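Local coordinates for protein deoxyribose-phosphate aldolase (Toxoplasma gondii, PDB 4EIV) that belongs to the deoxyribose-phosphate aldolase family, enzymes built on an eight-stranded parallel beta/alpha barrel of the TIM type, at residues Glu42-Val47 with Val67-Gln72; Glu73-Lys76 with Val81-Ile84; Leu104-Ala109 with Lys145-Pro150. One frame throughout, in Å; residues are numbered along the deposited sequence.

Contact 1. Residues Glu42-Val47 with Val67-Gln72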
ATOM      1  N   GLU A  42      24.095 -15.564 -18.625  1.00 38.21           N
ATOM      2  CA  GLU A  42      24.147 -14.191 -19.115  1.00 39.02           C
ATOM      3  C   GLU A  42      22.763 -13.543 -19.182  1.00 37.05           C
ATOM      4  O   GLU A  42      22.586 -12.397 -18.749  1.00 37.16           O
ATOM      5  CB  GLU A  42      24.838 -14.131 -20.494  1.00 41.16           C
ATOM      6  CG  GLU A  42      26.365 -14.405 -20.494  1.00 45.96           C
ATOM      7  CD  GLU A  42      26.780 -15.859 -20.204  1.00 48.48           C
ATOM      8  OE1 GLU A  42      27.909 -16.033 -19.690  1.00 52.87           O
ATOM      9  OE2 GLU A  42      26.021 -16.818 -20.495  1.00 47.45           O
ATOM     10  N   SER A  43      21.774 -14.271 -19.698  1.00 35.83           N
ATOM     11  CA  SER A  43      20.422 -13.706 -19.794  1.00 35.04           C
ATOM     12  C   SER A  43      19.809 -13.540 -18.411  1.00 33.49           C
ATOM     13  O   SER A  43      19.142 -12.533 -18.135  1.00 33.28           O
ATOM     14  CB  SER A  43      19.515 -14.535 -20.705  1.00 34.72           C
ATOM     15  OG  SER A  43      19.231 -15.803 -20.149  1.00 35.16           O
ATOM     16  N   VAL A  44      20.040 -14.522 -17.541  1.00 33.02           N
ATOM     17  CA  VAL A  44      19.526 -14.461 -16.177  1.00 32.41           C
ATOM     18  C   VAL A  44      20.190 -13.310 -15.412  1.00 32.75           C
ATOM     19  O   VAL A  44      19.514 -12.548 -14.724  1.00 32.28           O
ATOM     20  CB  VAL A  44      19.665 -15.824 -15.450  1.00 32.71           C
ATOM     21  CG1 VAL A  44      19.336 -15.704 -13.964  1.00 33.20           C
ATOM     22  CG2 VAL A  44      18.774 -16.864 -16.118  1.00 32.61           C
ATOM     23  N   ALA A  45      21.501 -13.153 -15.573  1.00 33.99           N
ATOM     24  CA  ALA A  45      22.206 -12.062 -14.917  1.00 34.56           C
ATOM     25  C   ALA A  45      21.637 -10.711 -15.353  1.00 34.24           C
ATOM     26  O   ALA A  45      21.445  -9.824 -14.529  1.00 34.59           O
ATOM     27  CB  ALA A  45      23.708 -12.126 -15.221  1.00 35.75           C
ATOM     28  N   ALA A  46      21.370 -10.553 -16.651  1.00 35.07           N
ATOM     29  CA  ALA A  46      20.875  -9.272 -17.173  1.00 35.09           C
ATOM     30  C   ALA A  46      19.526  -8.896 -16.555  1.00 33.72           C
ATOM     31  O   ALA A  46      19.298  -7.763 -16.144  1.00 34.24           O
ATOM     32  CB  ALA A  46      20.777  -9.311 -18.702  1.00 36.08           C
ATOM     33  N   VAL A  47      18.642  -9.873 -16.467  1.00 32.97           N
ATOM     34  CA  VAL A  47      17.326  -9.652 -15.884  1.00 31.67           C
ATOM     35  C   VAL A  47      17.457  -9.319 -14.398  1.00 31.20           C
ATOM     36  O   VAL A  47      16.824  -8.382 -13.900  1.00 30.90           O
ATOM     37  CB  VAL A  47      16.444 -10.900 -16.088  1.00 31.34           C
ATOM     38  CG1 VAL A  47      15.210 -10.831 -15.234  1.00 32.32           C
ATOM     39  CG2 VAL A  47      16.102 -11.058 -17.566  1.00 32.71           C
ATOM     40  N   VAL A  67      18.636 -21.375  -9.933  1.00 30.85           N
ATOM     41  CA  VAL A  67      18.531 -20.915  -8.542  1.00 31.46           C
ATOM     42  C   VAL A  67      19.921 -20.764  -7.906  1.00 32.48           C
ATOM     43  O   VAL A  67      20.262 -19.703  -7.375  1.00 34.02           O
ATOM     44  CB  VAL A  67      17.619 -21.838  -7.679  1.00 31.23           C
ATOM     45  CG1 VAL A  67      17.592 -21.410  -6.219  1.00 33.13           C
ATOM     46  CG2 VAL A  67      16.184 -21.879  -8.254  1.00 30.66           C
ATOM     47  N   ARG A  68      20.731 -21.826  -7.964  1.00 33.00           N
ATOM     48  CA  ARG A  68      22.072 -21.786  -7.384  1.00 34.90           C
ATOM     49  C   ARG A  68      22.942 -20.731  -8.048  1.00 35.07           C
ATOM     50  O   ARG A  68      23.726 -20.061  -7.365  1.00 36.55           O
ATOM     51  CB  ARG A  68      22.753 -23.156  -7.458  1.00 36.07           C
ATOM     52  CG  ARG A  68      24.165 -23.174  -6.873  1.00 40.13           C
ATOM     53  CD  ARG A  68      24.678 -24.585  -6.746  1.00 42.69           C
ATOM     54  NE  ARG A  68      23.845 -25.323  -5.810  1.00 46.08           N
ATOM     55  CZ  ARG A  68      24.059 -25.410  -4.496  1.00 49.31           C
ATOM     56  NH1 ARG A  68      25.103 -24.814  -3.939  1.00 52.70           N
ATOM     57  NH2 ARG A  68      23.214 -26.103  -3.735  1.00 49.89           N
ATOM     58  N   PHE A  69      22.821 -20.589  -9.365  1.00 34.69           N
ATOM     59  CA  PHE A  69      23.566 -19.561 -10.085  1.00 35.28           C
ATOM     60  C   PHE A  69      23.327 -18.189  -9.478  1.00 35.19           C
ATOM     61  O   PHE A  69      24.275 -17.471  -9.156  1.00 36.44           O
ATOM     62  CB  PHE A  69      23.213 -19.525 -11.571  1.00 35.30           C
ATOM     63  CG  PHE A  69      23.763 -18.320 -12.282  1.00 36.28           C
ATOM     64  CD1 PHE A  69      25.134 -18.179 -12.485  1.00 38.20           C
ATOM     65  CD2 PHE A  69      22.919 -17.306 -12.717  1.00 36.09           C
ATOM     66  CE1 PHE A  69      25.638 -17.062 -13.129  1.00 39.48           C
ATOM     67  CE2 PHE A  69      23.416 -16.196 -13.362  1.00 37.78           C
ATOM     68  CZ  PHE A  69      24.773 -16.069 -13.569  1.00 39.33           C
ATOM     69  N   ILE A  70      22.064 -17.838  -9.295  1.00 33.72           N
ATOM     70  CA  ILE A  70      21.730 -16.536  -8.725  1.00 33.68           C
ATOM     71  C   ILE A  70      22.219 -16.378  -7.273  1.00 34.64           C
ATOM     72  O   ILE A  70      22.854 -15.368  -6.918  1.00 36.06           O
ATOM     73  CB  ILE A  70      20.204 -16.288  -8.768  1.00 31.83           C
ATOM     74  CG1 ILE A  70      19.733 -16.163 -10.217  1.00 31.86           C
ATOM     75  CG2 ILE A  70      19.873 -15.019  -7.962  1.00 33.28           C
ATOM     76  CD1 ILE A  70      18.208 -16.239 -10.370  1.00 30.65           C
ATOM     77  N   ARG A  71      21.948 -17.393  -6.452  1.00 35.26           N
ATOM     78  CA  ARG A  71      22.227 -17.351  -5.021  1.00 36.79           C
ATOM     79  C   ARG A  71      23.672 -17.550  -4.569  1.00 39.19           C
ATOM     80  O   ARG A  71      24.056 -17.070  -3.496  1.00 41.49           O
ATOM     81  CB  ARG A  71      21.320 -18.336  -4.284  1.00 36.43           C
ATOM     82  CG  ARG A  71      19.891 -17.830  -4.154  1.00 35.74           C
ATOM     83  CD  ARG A  71      19.851 -16.716  -3.112  1.00 38.08           C
ATOM     84  NE  ARG A  71      18.534 -16.130  -2.897  1.00 38.01           N
ATOM     85  CZ  ARG A  71      18.134 -14.910  -3.280  1.00 36.28           C
ATOM     86  NH1 ARG A  71      18.935 -14.058  -3.925  1.00 36.21           N
ATOM     87  NH2 ARG A  71      16.903 -14.529  -2.984  1.00 36.44           N
ATOM     88  N   GLN A  72      24.454 -18.325  -5.311  0.60 40.13           N
ATOM     89  CA  GLN A  72      25.841 -18.599  -4.913  0.60 42.07           C
ATOM     90  C   GLN A  72      26.906 -17.938  -5.758  0.60 42.80           C
ATOM     91  O   GLN A  72      28.002 -17.672  -5.265  0.60 44.67           O
ATOM     92  CB  GLN A  72      26.133 -20.096  -4.951  0.60 42.78           C
ATOM     93  CG  GLN A  72      25.769 -20.866  -3.711  0.60 44.88           C
ATOM     94  CD  GLN A  72      26.494 -22.196  -3.668  0.60 47.55           C
ATOM     95  OE1 GLN A  72      26.831 -22.769  -4.712  0.60 48.78           O
ATOM     96  NE2 GLN A  72      26.744 -22.699  -2.464  0.60 50.08           N
TER
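V44 and F69 meet where the ring of F69, carried on helix 67-74, turns its rim to helix 41-52. The ring comes in edge first: V44 CG1 lies near the ring plane, 4.1 Å from F69 CD2, and the backbone N of A45 sits at the same rim, 4.2 Å from F69 CE2. The next ring atom round, F69 CZ, passes A45 CB at 4.4 Å, a looser touch. F69 gets there because its CG stands opposite the backbone N (chi1 169°), which swings the ring out across the space between the helices.

A single methyl of V44, CG1, makes both of that residue's contacts. Held anti to N at chi1 171°, it reaches I70 as well as F69, resting 3.8 Å from I70 CG1 and just as near I70 CD1. The two side chains cross at about a right angle, with the V44 methyl set against the outstretched CG1-CD1 arm of I70. The CB of I70 points neither at helix 41-52 nor away from it, but the extended arm reaches V44. The side chains that meet are all apolar, though the backbone N of A45 shares the ring edge, and the helix segments approach to 10.8 Å between axes and cross at -52°.

V44 also touches E39 and F66 in the loops before the two helices, and F69 reaches N41 at the start of helix 41-52. Deeper in, I70 leans on C48 and on V86 of strand 85-90, so the contact joins two neighbouring outer helices of the barrel just outside its strand wall.

Contact 2. Residues Glu73-Lys76 with Val81-Ile84; sequences ELVK and VAGI
V81 faces L74 and V75 and sends one methyl to each of them. Its CG1 meets L74 CD2 at 3.9 Å, the two side chains crossing at about a right angle. The other methyl, CG2, presses on backbone as much as on side chain: V81 CG2 lies 3.8 Å from V75 CA, a similar distance from V75 N, and 4.0 Å from V75 CB. With chi1 at -56°, V81 CG2 sits between its own N and carbonyl carbon, and this rotation is what splits the two methyls between L74 and V75. L74 and V81 are both buried, and both also touch C48 of helix 41-52, which adds to the burial of this half.

Packing is thinner toward solvent. There V75 CG2 touches A82 CB at 4.2 Å, a single methyl-to-methyl meeting with A82 itself exposed and V75 partly so.

Polar bonds tie the backbone down nearby. R71, a turn back along the chain, donates from NH1 to V81 O and from NH2 to I84 O, while S77 OG bonds to L74 O. The chain folds back on itself within a few residues, and a 3-10 turn that takes in 81-83 leads it on: this is one of the alpha-to-beta connections of a beta/alpha barrel, here between helix 67-74 and strand 85-90.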
ATOM      1  N   GLU A  73      26.602 -17.724  -7.047  0.50 41.39           N
ATOM      2  CA  GLU A  73      27.574 -17.199  -8.030  0.50 42.22           C
ATOM      3  C   GLU A  73      27.357 -15.759  -8.503  0.50 41.34           C
ATOM      4  O   GLU A  73      28.244 -14.928  -8.331  0.50 42.52           O
ATOM      5  CB  GLU A  73      27.649 -18.125  -9.253  0.50 42.37           C
ATOM      6  CG  GLU A  73      28.707 -17.695 -10.273  0.50 44.82           C
ATOM      7  CD  GLU A  73      28.897 -18.687 -11.409  0.50 46.51           C
ATOM      8  OE1 GLU A  73      28.454 -19.850 -11.283  0.50 48.52           O
ATOM      9  OE2 GLU A  73      29.506 -18.304 -12.431  0.50 49.08           O
ATOM     10  N   LEU A  74      26.202 -15.457  -9.102  1.00 39.24           N
ATOM     11  CA  LEU A  74      25.906 -14.090  -9.561  1.00 38.87           C
ATOM     12  C   LEU A  74      26.135 -13.028  -8.486  1.00 39.83           C
ATOM     13  O   LEU A  74      26.634 -11.936  -8.779  1.00 40.52           O
ATOM     14  CB  LEU A  74      24.461 -14.010 -10.046  1.00 37.00           C
ATOM     15  CG  LEU A  74      23.995 -12.662 -10.613  1.00 36.82           C
ATOM     16  CD1 LEU A  74      24.880 -12.176 -11.748  1.00 38.79           C
ATOM     17  CD2 LEU A  74      22.539 -12.792 -11.072  1.00 34.92           C
ATOM     18  N   VAL A  75      25.796 -13.376  -7.246  1.00 40.08           N
ATOM     19  CA  VAL A  75      25.931 -12.479  -6.097  1.00 41.33           C
ATOM     20  C   VAL A  75      27.386 -11.988  -5.886  1.00 43.58           C
ATOM     21  O   VAL A  75      27.606 -10.909  -5.320  1.00 45.04           O
ATOM     22  CB  VAL A  75      25.336 -13.148  -4.816  1.00 40.67           C
ATOM     23  CG1 VAL A  75      26.194 -14.324  -4.381  1.00 43.11           C
ATOM     24  CG2 VAL A  75      25.173 -12.137  -3.681  1.00 42.10           C
ATOM     25  N   LYS A  76      28.364 -12.751  -6.380  1.00 44.44           N
ATOM     26  CA  LYS A  76      29.780 -12.351  -6.299  1.00 47.00           C
ATOM     27  C   LYS A  76      30.092 -11.119  -7.157  1.00 47.60           C
ATOM     28  O   LYS A  76      30.988 -10.351  -6.819  1.00 49.73           O
ATOM     29  CB  LYS A  76      30.713 -13.497  -6.716  1.00 48.10           C
ATOM     30  CG  LYS A  76      30.633 -14.739  -5.850  1.00 48.87           C
ATOM     31  CD  LYS A  76      31.505 -15.841  -6.444  1.00 50.94           C
ATOM     32  CE  LYS A  76      31.413 -17.141  -5.666  1.00 52.21           C
ATOM     33  NZ  LYS A  76      32.204 -18.227  -6.318  1.00 54.69           N
ATOM     34  N   VAL A  81      21.688  -8.633  -5.914  1.00 38.21           N
ATOM     35  CA  VAL A  81      20.738  -9.709  -6.202  1.00 36.54           C
ATOM     36  C   VAL A  81      20.293 -10.472  -4.942  1.00 36.32           C
ATOM     37  O   VAL A  81      19.254 -11.134  -4.951  1.00 35.75           O
ATOM     38  CB  VAL A  81      21.204 -10.676  -7.318  1.00 36.49           C
ATOM     39  CG1 VAL A  81      21.516  -9.898  -8.602  1.00 38.04           C
ATOM     40  CG2 VAL A  81      22.362 -11.560  -6.884  1.00 38.90           C
ATOM     41  N   ALA A  82      21.059 -10.361  -3.861  1.00 37.68           N
ATOM     42  CA  ALA A  82      20.668 -10.969  -2.588  1.00 37.98           C
ATOM     43  C   ALA A  82      19.351 -10.355  -2.091  1.00 37.59           C
ATOM     44  O   ALA A  82      18.612 -10.982  -1.333  1.00 38.36           O
ATOM     45  CB  ALA A  82      21.765 -10.768  -1.549  1.00 39.70           C
ATOM     46  N   GLY A  83      19.059  -9.142  -2.555  1.00 37.45           N
ATOM     47  CA  GLY A  83      17.877  -8.385  -2.138  1.00 37.07           C
ATOM     48  C   GLY A  83      16.585  -8.589  -2.901  1.00 35.97           C
ATOM     49  O   GLY A  83      15.623  -7.855  -2.675  1.00 37.17           O
ATOM     50  N   ILE A  84      16.573  -9.520  -3.847  1.00 34.50           N
ATOM     51  CA  ILE A  84      15.329  -9.913  -4.513  1.00 32.87           C
ATOM     52  C   ILE A  84      15.111 -11.382  -4.196  1.00 32.49           C
ATOM     53  O   ILE A  84      16.058 -12.107  -3.891  1.00 33.27           O
ATOM     54  CB  ILE A  84      15.331  -9.702  -6.041  1.00 31.95           C
ATOM     55  CG1 ILE A  84      16.423 -10.529  -6.739  1.00 32.11           C
ATOM     56  CG2 ILE A  84      15.452  -8.214  -6.367  1.00 33.11           C
ATOM     57  CD1 ILE A  84      16.362 -10.468  -8.277  1.00 32.36           C
TER

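Contact 3. Residues Leu104-Ala109 with Lys145-Pro150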
ATOM      1  N   LEU A 104      10.255 -33.312  -6.043  0.50 31.58           N
ATOM      2  CA  LEU A 104      11.719 -33.399  -6.134  0.50 33.09           C
ATOM      3  C   LEU A 104      12.340 -32.110  -6.713  0.50 33.15           C
ATOM      4  O   LEU A 104      13.393 -31.662  -6.246  0.50 34.79           O
ATOM      5  CB  LEU A 104      12.153 -34.676  -6.888  0.50 33.43           C
ATOM      6  CG  LEU A 104      11.954 -36.013  -6.133  0.50 34.69           C
ATOM      7  CD1 LEU A 104      12.236 -37.206  -7.032  0.50 35.32           C
ATOM      8  CD2 LEU A 104      12.792 -36.129  -4.849  0.50 35.33           C
ATOM      9  N   GLU A 105      11.693 -31.500  -7.708  1.00 31.86           N
ATOM     10  CA  GLU A 105      12.148 -30.207  -8.239  1.00 31.89           C
ATOM     11  C   GLU A 105      12.121 -29.142  -7.139  1.00 31.41           C
ATOM     12  O   GLU A 105      13.054 -28.355  -6.989  1.00 32.39           O
ATOM     13  CB  GLU A 105      11.264 -29.684  -9.361  1.00 31.64           C
ATOM     14  CG  GLU A 105      11.165 -30.510 -10.586  1.00 32.27           C
ATOM     15  CD  GLU A 105      10.397 -29.749 -11.619  1.00 32.23           C
ATOM     16  OE1 GLU A 105      10.976 -28.816 -12.204  1.00 37.76           O
ATOM     17  OE2 GLU A 105       9.207 -30.047 -11.829  1.00 32.08           O
ATOM     18  N   ALA A 106      11.013 -29.092  -6.400  1.00 30.76           N
ATOM     19  CA  ALA A 106      10.836 -28.102  -5.334  1.00 30.93           C
ATOM     20  C   ALA A 106      11.866 -28.275  -4.227  1.00 32.62           C
ATOM     21  O   ALA A 106      12.449 -27.302  -3.771  1.00 33.10           O
ATOM     22  CB  ALA A 106       9.410 -28.172  -4.781  1.00 29.99           C
ATOM     23  N   VAL A 107      12.081 -29.509  -3.792  1.00 33.74           N
ATOM     24  CA  VAL A 107      13.063 -29.777  -2.748  1.00 35.54           C
ATOM     25  C   VAL A 107      14.442 -29.252  -3.150  1.00 35.46           C
ATOM     26  O   VAL A 107      15.129 -28.577  -2.363  1.00 36.72           O
ATOM     27  CB  VAL A 107      13.167 -31.290  -2.438  1.00 36.47           C
ATOM     28  CG1 VAL A 107      14.347 -31.580  -1.504  1.00 38.77           C
ATOM     29  CG2 VAL A 107      11.882 -31.822  -1.817  1.00 37.60           C
ATOM     30  N   GLY A 108      14.848 -29.549  -4.377  1.00 34.43           N
ATOM     31  CA  GLY A 108      16.166 -29.117  -4.858  1.00 35.06           C
ATOM     32  C   GLY A 108      16.275 -27.606  -5.002  1.00 34.69           C
ATOM     33  O   GLY A 108      17.312 -27.010  -4.691  1.00 35.41           O
ATOM     34  N   ALA A 109      15.203 -26.973  -5.463  1.00 33.62           N
ATOM     35  CA  ALA A 109      15.197 -25.534  -5.631  1.00 33.25           C
ATOM     36  C   ALA A 109      15.342 -24.840  -4.286  1.00 33.87           C
ATOM     37  O   ALA A 109      16.105 -23.868  -4.152  1.00 34.15           O
ATOM     38  CB  ALA A 109      13.914 -25.092  -6.309  1.00 31.23           C
ATOM     39  N   LYS A 145       3.147 -28.668  -1.301  1.00 29.31           N
ATOM     40  CA  LYS A 145       3.085 -27.821  -0.079  1.00 30.71           C
ATOM     41  C   LYS A 145       3.789 -28.460   1.113  1.00 32.43           C
ATOM     42  O   LYS A 145       4.367 -27.754   1.923  1.00 33.18           O
ATOM     43  CB  LYS A 145       1.640 -27.460   0.289  1.00 30.53           C
ATOM     44  CG  LYS A 145       1.471 -26.449   1.443  1.00 32.21           C
ATOM     45  CD  LYS A 145       2.267 -25.141   1.312  1.00 34.00           C
ATOM     46  CE  LYS A 145       2.140 -24.241   2.564  1.00 35.78           C
ATOM     47  NZ  LYS A 145       2.979 -22.968   2.507  1.00 35.96           N
ATOM     48  N   LYS A 146       3.752 -29.785   1.207  1.00 33.84           N
ATOM     49  CA  LYS A 146       4.434 -30.493   2.296  1.00 36.14           C
ATOM     50  C   LYS A 146       5.934 -30.220   2.307  1.00 36.78           C
ATOM     51  O   LYS A 146       6.534 -30.116   3.379  1.00 39.55           O
ATOM     52  CB  LYS A 146       4.218 -32.007   2.187  1.00 38.55           C
ATOM     53  CG  LYS A 146       2.833 -32.502   2.582  1.00 41.25           C
ATOM     54  CD  LYS A 146       2.755 -34.025   2.452  1.00 46.00           C
ATOM     55  CE  LYS A 146       1.356 -34.551   2.737  1.00 48.31           C
ATOM     56  NZ  LYS A 146       1.258 -36.018   2.450  1.00 50.99           N
ATOM     57  N   VAL A 147       6.539 -30.129   1.125  1.00 35.07           N
ATOM     58  CA  VAL A 147       7.979 -29.896   1.041  1.00 36.06           C
ATOM     59  C   VAL A 147       8.360 -28.429   1.097  1.00 36.02           C
ATOM     60  O   VAL A 147       9.468 -28.097   1.495  1.00 37.66           O
ATOM     61  CB  VAL A 147       8.634 -30.607  -0.196  1.00 36.10           C
ATOM     62  CG1 VAL A 147       8.353 -32.134  -0.144  1.00 37.68           C
ATOM     63  CG2 VAL A 147       8.185 -30.032  -1.491  1.00 35.37           C
ATOM     64  N   VAL A 148       7.457 -27.536   0.702  1.00 35.08           N
ATOM     65  CA  VAL A 148       7.752 -26.105   0.773  1.00 36.48           C
ATOM     66  C   VAL A 148       7.659 -25.615   2.220  1.00 37.77           C
ATOM     67  O   VAL A 148       8.337 -24.660   2.614  1.00 37.98           O
ATOM     68  CB  VAL A 148       6.826 -25.288  -0.124  1.00 35.38           C
ATOM     69  CG1 VAL A 148       6.934 -25.746  -1.582  1.00 35.38           C
ATOM     70  CG2 VAL A 148       5.437 -25.350   0.375  1.00 37.45           C
ATOM     71  N   GLY A 149       6.834 -26.284   3.025  1.00 38.40           N
ATOM     72  CA  GLY A 149       6.703 -25.919   4.435  1.00 39.77           C
ATOM     73  C   GLY A 149       6.118 -24.520   4.535  1.00 39.29           C
ATOM     74  O   GLY A 149       5.166 -24.206   3.824  1.00 39.00           O
ATOM     75  N   PRO A 150       6.703 -23.658   5.380  1.00 40.32           N
ATOM     76  CA  PRO A 150       6.155 -22.311   5.556  1.00 40.05           C
ATOM     77  C   PRO A 150       6.439 -21.324   4.418  1.00 38.24           C
ATOM     78  O   PRO A 150       5.902 -20.217   4.427  1.00 39.88           O
ATOM     79  CB  PRO A 150       6.803 -21.839   6.858  1.00 42.36           C
ATOM     80  CG  PRO A 150       8.092 -22.562   6.914  1.00 42.59           C
ATOM     81  CD  PRO A 150       7.809 -23.921   6.318  1.00 41.91           C
TER
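V147 has the largest share of buried surface here, pushing its branched end against A106 and V107 of the neighbouring helix. V107 CG2 nestles against the branch point itself, 3.8 Å from V147 CB and 3.9 Å from V147 CG1. The second methyl, V147 CG2, reaches to 4.0 Å from A106 CB and also lies near V107 CG2. A chi1 of -57° sets it there, between its own backbone N and carbonyl carbon. V107 and V147 cross at about a right angle.

The pair of helices, 99-111 and 130-148, flanks strand 116-120 in the beta/alpha barrel, and the contact joins them outside that strand. A106 forms its buried side; V107 is exposed, so the seam opens to solvent there. Inward, A109 and V148 both rest on I117 of the strand.

The helix ends at V148, and G149 leaves helical geometry with a positive phi of 64°. The carbonyl O of G149 accepts K145 NZ at 2.8 Å, nearly in line with the C=O bond, and the same ammonium group forms a salt bridge with D181.

Overall arrangement
Contacts 1 and 3 join outer helices of the barrel; contact 2 joins helix 67-74 to the connection that follows it. Contact 1 is the most buried, while contacts 2 and 3 each run from a buried residue out to an exposed one. Contacts 1 and 2 share helix 67-74 and have centres about 8 Å apart: A45 packs on L74, and R71 of contact 1 reaches into contact 2. Contact 3 uses different helices, its centre about 20 Å from that of contact 1, yet V67 touches A109 O. Aliphatic methyls make the crossings in contacts 2 and 3, whereas contact 1 adds an aromatic ring; polar bonds lie beside these apolar meetings, as round contact 2 and at G149.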